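Local atomic coordinates of polyprenyl synthetase (Zymomonas mobilis subsp. mobilis, PDB entry 4KKM), a protein that probably joins isoprenoid units as a metal-dependent prenyltransferase of the FPP/GGPP synthase family, making farnesyl or longer prenyl diphosphates. Residues D37-Q45 and E88-C99; L74-F83 and F301-I311. All blocks are in the same frame, centred on the assembly; numbering follows the deposited sequence.

Helix 71-80 and helix 87-109 follow each other in the chain, and each supplies one side of a contact: the first to contact 2, the second to contact 1. The centres of the two contacts lie about 18 Å apart, and they touch where these helices pack, with V77 CG2 3.6 Å from L91 CD2 and A90 CB 3.7 Å from C80 SG. Helix 24-45, whose C-terminal end makes contact 1, also reaches contact 2 through M30 and M31. Both contacts lie away from the calcium site at D108 and D114. D108 is nevertheless on helix 87-109, beyond the C-terminal end of residues 88-99.

Contact 1. Residues D37-Q45 and E88-C99; sequences DIDRLFAEQ and EAALRVGMAIEC
R40 and E88 meet end-on across the two helices, the guanidinium and carboxylate planes only 19° apart. NH1 of R40 bonds OE2 of E88 at 3.1 Å, and its NH2 bonds OE1; each oxygen offers its syn lone pair, so the pair is gripped twice. The same NH2 also reaches OD1 of D37 from above the D37 carboxylate plane, at 3.3 Å, which turns the bridge into a network of three charges. Further along, R92 NH2 donates to Q45 OE1 over 2.8 Å. Q45 reaches it because its chain bends at chi2 (68°). Water 1 ties this corner together, donating to L41 O and Q45 OE1 and accepting from R92 NH1.

In the all-helical isoprenoid synthase fold of this family, segment 37-45 of helix 24-45 crosses segment 88-99 of helix 87-109 at -73°, the axes of these two pieces 9.8 Å apart at closest. L41 is the knob in a knobs-into-holes fit, seated among E88, L91, R92 and M95; its CD1 rests on L91 CB at 3.7 Å. I38 CD1 lies beside the backbone of L91, G94 and M95.

Sulfur and aromatic groups fill the far end. M95 slides antiparallel to the F42 side chain, a Met-aromatic contact: CG is 3.9 Å from the ring centroid in a CH-pi contact, and SD lies over the same face. C99 SG meets the ring edge, 3.6 Å from F42 CE1. E98 CG also lies at that ring's edge, while its carboxylate turns to R70, which bridges to D39 as well.

Contact 2. Residues L74-F83 and F301-I311; sequences LLVVATCALF and FGSEADYLRSI
Water 2 is gripped by three backbone groups from both segments: it donates to A78 O and, at 2.8 Å, to E304 O, and accepts from L308 N. It thereby stands in for the direct helical bond between E304 and L308, at the passage from the 3-10 turn 303-305 into helix 306-314. The contact lays this C-terminal helix against helix 71-80 in the all-helical fold, segments 306-311 and 74-80 running at 144° to each other; helix 208-221 packs on L75 and T79.

Around the water the contact is apolar. L308 inserts between A78, T79 and L82, its CD2 3.8 Å from A78 CB. L74 and I311 reach toward each other tip to tip, CG of the first 3.7 Å from CD1 of the second. L82 works with both branches: CD1 sits over one face of the F301 ring in a CH-pi contact, 4.2 Å from its centroid, while CD2 presses on A305 CA at 3.5 Å. F83, last residue of the type I turn C80-F83, meets F301 CE1 through its own CE1 at 3.8 Å.

The T79 hydroxyl touches L308 CD2 but spends its proton on its own helix: OG1 lies beside the backbone N (chi1 -52°) and donates to L75 O at 2.7 Å, on the opposite face of that carbonyl from T79 N. No direct hydrogen bond joins the segments, so their union rests on side-chain fit and on water bridging backbone groups.

Contact 1. Residues D37-Q45 and E88-C99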
# COMPACT_ATOMS: atom_id res chain seq x y z
N ASP B 37 -22.82 3.21 7.23
CA ASP B 37 -22.08 4.29 6.58
C ASP B 37 -20.85 3.77 5.85
O ASP B 37 -20.56 4.21 4.73
CB ASP B 37 -21.69 5.35 7.61
CG ASP B 37 -22.86 6.22 8.03
OD1 ASP B 37 -23.74 6.47 7.17
OD2 ASP B 37 -22.91 6.63 9.20
N ILE B 38 -20.13 2.85 6.47
CA ILE B 38 -18.92 2.29 5.87
C ILE B 38 -19.27 1.48 4.63
O ILE B 38 -18.57 1.55 3.63
CB ILE B 38 -18.09 1.47 6.89
CG1 ILE B 38 -17.50 2.40 7.96
CG2 ILE B 38 -16.96 0.68 6.20
CD1 ILE B 38 -16.56 3.46 7.39
N ASP B 39 -20.39 0.75 4.68
CA ASP B 39 -20.87 0.04 3.49
C ASP B 39 -21.21 0.99 2.34
O ASP B 39 -20.85 0.75 1.19
CB ASP B 39 -22.08 -0.85 3.80
CG ASP B 39 -21.69 -2.20 4.37
OD1 ASP B 39 -20.49 -2.55 4.36
OD2 ASP B 39 -22.59 -2.94 4.82
N ARG B 40 -21.93 2.07 2.66
CA ARG B 40 -22.24 3.10 1.68
C ARG B 40 -20.98 3.69 1.07
O ARG B 40 -20.88 3.86 -0.15
CB ARG B 40 -23.07 4.22 2.31
CG ARG B 40 -23.05 5.51 1.48
CD ARG B 40 -23.93 6.61 2.08
NE ARG B 40 -23.48 7.02 3.41
CZ ARG B 40 -22.53 7.92 3.64
NH1 ARG B 40 -21.92 8.52 2.64
NH2 ARG B 40 -22.20 8.22 4.89
N LEU B 41 -20.01 4.01 1.92
CA LEU B 41 -18.80 4.68 1.47
C LEU B 41 -17.94 3.79 0.56
O LEU B 41 -17.42 4.25 -0.46
CB LEU B 41 -18.00 5.20 2.67
CG LEU B 41 -18.67 6.35 3.42
CD1 LEU B 41 -17.97 6.64 4.74
CD2 LEU B 41 -18.71 7.60 2.55
N PHE B 42 -17.80 2.52 0.92
CA PHE B 42 -17.04 1.59 0.09
C PHE B 42 -17.72 1.39 -1.26
O PHE B 42 -17.06 1.35 -2.29
CB PHE B 42 -16.86 0.23 0.79
CG PHE B 42 -15.58 0.11 1.57
CD1 PHE B 42 -14.35 0.26 0.95
CD2 PHE B 42 -15.61 -0.17 2.93
CE1 PHE B 42 -13.17 0.13 1.67
CE2 PHE B 42 -14.44 -0.30 3.65
CZ PHE B 42 -13.22 -0.15 3.02
N ALA B 43 -19.05 1.27 -1.24
CA ALA B 43 -19.82 1.06 -2.46
C ALA B 43 -19.61 2.21 -3.43
O ALA B 43 -19.44 2.00 -4.63
CB ALA B 43 -21.31 0.90 -2.14
N GLU B 44 -19.59 3.43 -2.89
CA GLU B 44 -19.40 4.63 -3.70
C GLU B 44 -17.97 4.76 -4.20
O GLU B 44 -17.73 5.30 -5.28
CB GLU B 44 -19.78 5.86 -2.87
CG GLU B 44 -19.64 7.18 -3.61
CD GLU B 44 -20.21 8.35 -2.82
OE1 GLU B 44 -20.11 8.33 -1.57
OE2 GLU B 44 -20.76 9.28 -3.45
N GLN B 45 -17.03 4.26 -3.41
CA GLN B 45 -15.61 4.34 -3.74
C GLN B 45 -15.21 3.30 -4.78
O GLN B 45 -14.14 3.40 -5.40
CB GLN B 45 -14.78 4.14 -2.47
CG GLN B 45 -13.34 4.60 -2.58
CD GLN B 45 -13.22 6.10 -2.70
OE1 GLN B 45 -13.91 6.85 -2.00
NE2 GLN B 45 -12.36 6.56 -3.60
N GLU B 88 -18.66 13.18 8.51
CA GLU B 88 -18.42 12.47 7.26
C GLU B 88 -16.93 12.30 7.00
O GLU B 88 -16.48 11.26 6.52
CB GLU B 88 -19.11 13.18 6.09
CG GLU B 88 -18.96 12.48 4.73
CD GLU B 88 -19.88 11.26 4.57
OE1 GLU B 88 -20.57 10.88 5.53
OE2 GLU B 88 -19.91 10.70 3.45
N ALA B 89 -16.15 13.33 7.33
CA ALA B 89 -14.70 13.26 7.19
C ALA B 89 -14.14 12.15 8.08
O ALA B 89 -13.32 11.35 7.63
CB ALA B 89 -14.08 14.59 7.55
N ALA B 90 -14.58 12.12 9.34
CA ALA B 90 -14.18 11.06 10.27
C ALA B 90 -14.50 9.68 9.69
O ALA B 90 -13.67 8.77 9.75
CB ALA B 90 -14.87 11.25 11.62
N LEU B 91 -15.69 9.54 9.12
CA LEU B 91 -16.08 8.28 8.49
C LEU B 91 -15.16 7.89 7.33
O LEU B 91 -14.85 6.71 7.14
CB LEU B 91 -17.53 8.33 8.02
CG LEU B 91 -18.60 8.14 9.11
CD1 LEU B 91 -19.97 8.56 8.58
CD2 LEU B 91 -18.61 6.69 9.58
N ARG B 92 -14.72 8.87 6.55
CA ARG B 92 -13.82 8.59 5.42
C ARG B 92 -12.45 8.12 5.90
O ARG B 92 -11.82 7.26 5.28
CB ARG B 92 -13.67 9.82 4.51
CG ARG B 92 -14.95 10.24 3.80
CD ARG B 92 -14.66 11.12 2.59
NE ARG B 92 -13.87 10.39 1.61
CZ ARG B 92 -14.37 9.53 0.72
NH1 ARG B 92 -15.68 9.30 0.67
NH2 ARG B 92 -13.56 8.90 -0.12
N VAL B 93 -11.98 8.70 7.00
CA VAL B 93 -10.75 8.22 7.62
C VAL B 93 -10.99 6.80 8.12
O VAL B 93 -10.11 5.94 8.02
CB VAL B 93 -10.28 9.15 8.77
CG1 VAL B 93 -9.07 8.55 9.53
CG2 VAL B 93 -9.97 10.55 8.23
N GLY B 94 -12.18 6.55 8.65
CA GLY B 94 -12.58 5.21 9.03
C GLY B 94 -12.50 4.27 7.84
O GLY B 94 -11.98 3.16 7.96
N MET B 95 -12.99 4.70 6.68
CA MET B 95 -12.89 3.86 5.49
C MET B 95 -11.44 3.55 5.15
O MET B 95 -11.10 2.41 4.81
CB MET B 95 -13.58 4.48 4.27
CG MET B 95 -13.37 3.68 2.98
SD MET B 95 -14.49 4.11 1.63
CE MET B 95 -14.21 5.88 1.50
N ALA B 96 -10.58 4.56 5.25
CA ALA B 96 -9.16 4.40 4.94
C ALA B 96 -8.49 3.33 5.81
O ALA B 96 -7.76 2.49 5.29
CB ALA B 96 -8.42 5.73 5.06
N ILE B 97 -8.73 3.36 7.12
CA ILE B 97 -8.10 2.37 8.00
C ILE B 97 -8.70 1.00 7.73
O ILE B 97 -8.02 -0.03 7.82
CB ILE B 97 -8.17 2.75 9.52
CG1 ILE B 97 -7.37 1.77 10.38
CG2 ILE B 97 -9.61 2.83 10.02
CD1 ILE B 97 -5.90 1.68 10.00
N GLU B 98 -9.98 0.98 7.37
CA GLU B 98 -10.66 -0.28 7.08
C GLU B 98 -10.12 -0.89 5.79
O GLU B 98 -10.11 -2.10 5.63
CB GLU B 98 -12.18 -0.08 7.03
CG GLU B 98 -12.99 -1.37 6.94
CD GLU B 98 -13.00 -2.21 8.22
OE1 GLU B 98 -12.28 -1.89 9.19
OE2 GLU B 98 -13.72 -3.23 8.24
N CYS B 99 -9.64 -0.04 4.88
CA CYS B 99 -8.95 -0.55 3.69
C CYS B 99 -7.75 -1.40 4.06
O CYS B 99 -7.54 -2.48 3.51
CB CYS B 99 -8.49 0.60 2.79
SG CYS B 99 -9.80 1.33 1.80
O HOH W 1 -16.94 6.90 -0.92

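Contact 2. Residues L74-F83 and F301-I311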
# COMPACT_ATOMS: atom_id res chain seq x y z
N LEU B 74 -15.15 2.42 13.84
CA LEU B 74 -15.86 2.81 15.05
C LEU B 74 -14.95 3.60 15.99
O LEU B 74 -15.36 4.60 16.57
CB LEU B 74 -16.42 1.57 15.77
CG LEU B 74 -17.10 1.82 17.11
CD1 LEU B 74 -18.38 2.62 16.93
CD2 LEU B 74 -17.36 0.50 17.83
N LEU B 75 -13.71 3.14 16.14
CA LEU B 75 -12.73 3.84 16.97
C LEU B 75 -12.41 5.23 16.42
O LEU B 75 -12.27 6.18 17.19
CB LEU B 75 -11.44 3.02 17.09
CG LEU B 75 -11.53 1.79 17.99
CD1 LEU B 75 -10.29 0.92 17.81
CD2 LEU B 75 -11.69 2.22 19.45
N VAL B 76 -12.26 5.33 15.11
CA VAL B 76 -12.02 6.63 14.49
C VAL B 76 -13.18 7.58 14.77
O VAL B 76 -12.98 8.70 15.24
CB VAL B 76 -11.83 6.51 12.96
CG1 VAL B 76 -11.80 7.90 12.32
CG2 VAL B 76 -10.55 5.74 12.65
N VAL B 77 -14.40 7.11 14.51
CA VAL B 77 -15.60 7.92 14.71
C VAL B 77 -15.74 8.34 16.17
O VAL B 77 -16.00 9.51 16.47
CB VAL B 77 -16.88 7.16 14.25
CG1 VAL B 77 -18.13 7.86 14.75
CG2 VAL B 77 -16.90 7.01 12.72
N ALA B 78 -15.54 7.40 17.09
CA ALA B 78 -15.67 7.69 18.52
C ALA B 78 -14.57 8.61 19.05
O ALA B 78 -14.78 9.33 20.02
CB ALA B 78 -15.72 6.39 19.34
N THR B 79 -13.40 8.56 18.43
CA THR B 79 -12.32 9.45 18.85
C THR B 79 -12.52 10.86 18.28
O THR B 79 -12.36 11.85 18.98
CB THR B 79 -10.93 8.92 18.46
OG1 THR B 79 -10.79 7.57 18.93
CG2 THR B 79 -9.83 9.78 19.10
N CYS B 80 -12.89 10.94 17.00
CA CYS B 80 -13.18 12.23 16.40
C CYS B 80 -14.32 12.95 17.13
O CYS B 80 -14.36 14.18 17.19
CB CYS B 80 -13.50 12.08 14.91
SG CYS B 80 -12.06 11.69 13.91
N ALA B 81 -15.23 12.16 17.69
CA ALA B 81 -16.35 12.69 18.46
C ALA B 81 -15.92 13.47 19.70
O ALA B 81 -16.67 14.29 20.22
CB ALA B 81 -17.30 11.56 18.85
N LEU B 82 -14.70 13.21 20.19
CA LEU B 82 -14.18 13.93 21.35
C LEU B 82 -14.01 15.41 21.05
O LEU B 82 -14.09 16.26 21.93
CB LEU B 82 -12.82 13.38 21.77
CG LEU B 82 -12.73 11.92 22.19
CD1 LEU B 82 -11.28 11.51 22.45
CD2 LEU B 82 -13.57 11.73 23.42
N PHE B 83 -13.73 15.70 19.79
CA PHE B 83 -13.40 17.05 19.37
C PHE B 83 -14.47 17.48 18.37
O PHE B 83 -15.48 16.80 18.24
CB PHE B 83 -11.98 17.04 18.80
CG PHE B 83 -11.03 16.20 19.62
CD1 PHE B 83 -10.79 16.52 20.95
CD2 PHE B 83 -10.41 15.08 19.09
CE1 PHE B 83 -9.93 15.76 21.73
CE2 PHE B 83 -9.55 14.30 19.86
CZ PHE B 83 -9.31 14.64 21.19
N PHE B 301 -11.52 13.77 29.76
CA PHE B 301 -12.67 14.08 28.90
C PHE B 301 -13.98 13.91 29.65
O PHE B 301 -14.09 13.09 30.56
CB PHE B 301 -12.68 13.20 27.65
CG PHE B 301 -11.41 13.27 26.84
CD1 PHE B 301 -11.12 14.39 26.09
CD2 PHE B 301 -10.53 12.21 26.84
CE1 PHE B 301 -9.95 14.45 25.34
CE2 PHE B 301 -9.36 12.26 26.10
CZ PHE B 301 -9.07 13.39 25.35
N GLY B 302 -14.99 14.68 29.23
CA GLY B 302 -16.33 14.54 29.76
C GLY B 302 -17.09 13.41 29.10
O GLY B 302 -16.49 12.42 28.67
N SER B 303 -18.40 13.55 29.01
CA SER B 303 -19.26 12.49 28.48
C SER B 303 -19.00 12.19 27.00
O SER B 303 -19.41 11.14 26.50
CB SER B 303 -20.73 12.84 28.69
OG SER B 303 -21.11 13.92 27.85
N GLU B 304 -18.33 13.10 26.31
CA GLU B 304 -18.02 12.90 24.89
C GLU B 304 -17.14 11.66 24.68
O GLU B 304 -17.05 11.14 23.57
CB GLU B 304 -17.37 14.15 24.28
CG GLU B 304 -15.99 14.50 24.84
CD GLU B 304 -16.04 15.26 26.15
OE1 GLU B 304 -17.14 15.41 26.73
OE2 GLU B 304 -14.97 15.74 26.60
N ALA B 305 -16.52 11.19 25.76
CA ALA B 305 -15.64 10.02 25.69
C ALA B 305 -16.35 8.72 26.07
O ALA B 305 -15.72 7.67 26.16
CB ALA B 305 -14.42 10.23 26.59
N ASP B 306 -17.66 8.79 26.27
CA ASP B 306 -18.42 7.61 26.71
C ASP B 306 -18.39 6.46 25.70
O ASP B 306 -18.39 5.29 26.09
CB ASP B 306 -19.86 7.97 27.07
CG ASP B 306 -19.98 8.57 28.46
OD1 ASP B 306 -19.02 8.44 29.25
OD2 ASP B 306 -21.04 9.15 28.77
N TYR B 307 -18.35 6.78 24.41
CA TYR B 307 -18.27 5.76 23.37
C TYR B 307 -16.99 4.95 23.48
O TYR B 307 -17.02 3.72 23.51
CB TYR B 307 -18.39 6.38 21.98
CG TYR B 307 -19.78 6.88 21.68
CD1 TYR B 307 -20.86 6.01 21.65
CD2 TYR B 307 -20.01 8.23 21.46
CE1 TYR B 307 -22.14 6.47 21.38
CE2 TYR B 307 -21.29 8.70 21.19
CZ TYR B 307 -22.34 7.81 21.15
OH TYR B 307 -23.61 8.27 20.89
N LEU B 308 -15.86 5.65 23.56
CA LEU B 308 -14.57 4.99 23.77
C LEU B 308 -14.55 4.18 25.07
O LEU B 308 -14.00 3.08 25.11
CB LEU B 308 -13.44 6.02 23.78
CG LEU B 308 -13.04 6.59 22.42
CD1 LEU B 308 -11.92 7.63 22.58
CD2 LEU B 308 -12.63 5.48 21.44
N ARG B 309 -15.16 4.72 26.11
CA ARG B 309 -15.26 4.00 27.38
C ARG B 309 -16.03 2.68 27.22
O ARG B 309 -15.57 1.63 27.65
CB ARG B 309 -15.87 4.88 28.48
CG ARG B 309 -14.98 6.06 28.89
CD ARG B 309 -15.57 6.88 30.03
NE ARG B 309 -14.71 8.02 30.36
CZ ARG B 309 -15.03 9.30 30.14
NH1 ARG B 309 -16.21 9.62 29.62
NH2 ARG B 309 -14.18 10.26 30.46
N SER B 310 -17.20 2.76 26.57
CA SER B 310 -18.02 1.58 26.30
C SER B 310 -17.29 0.55 25.43
O SER B 310 -17.41 -0.66 25.64
CB SER B 310 -19.33 1.98 25.62
OG SER B 310 -20.17 2.65 26.53
N ILE B 311 -16.56 1.05 24.44
CA ILE B 311 -15.84 0.18 23.52
C ILE B 311 -14.81 -0.65 24.28
O ILE B 311 -14.71 -1.85 24.07
CB ILE B 311 -15.17 0.98 22.38
CG1 ILE B 311 -16.23 1.49 21.41
CG2 ILE B 311 -14.13 0.12 21.65
CD1 ILE B 311 -15.72 2.55 20.45
O HOH W 2 -16.00 8.68 22.63
O HOH W 3 -12.98 17.08 24.24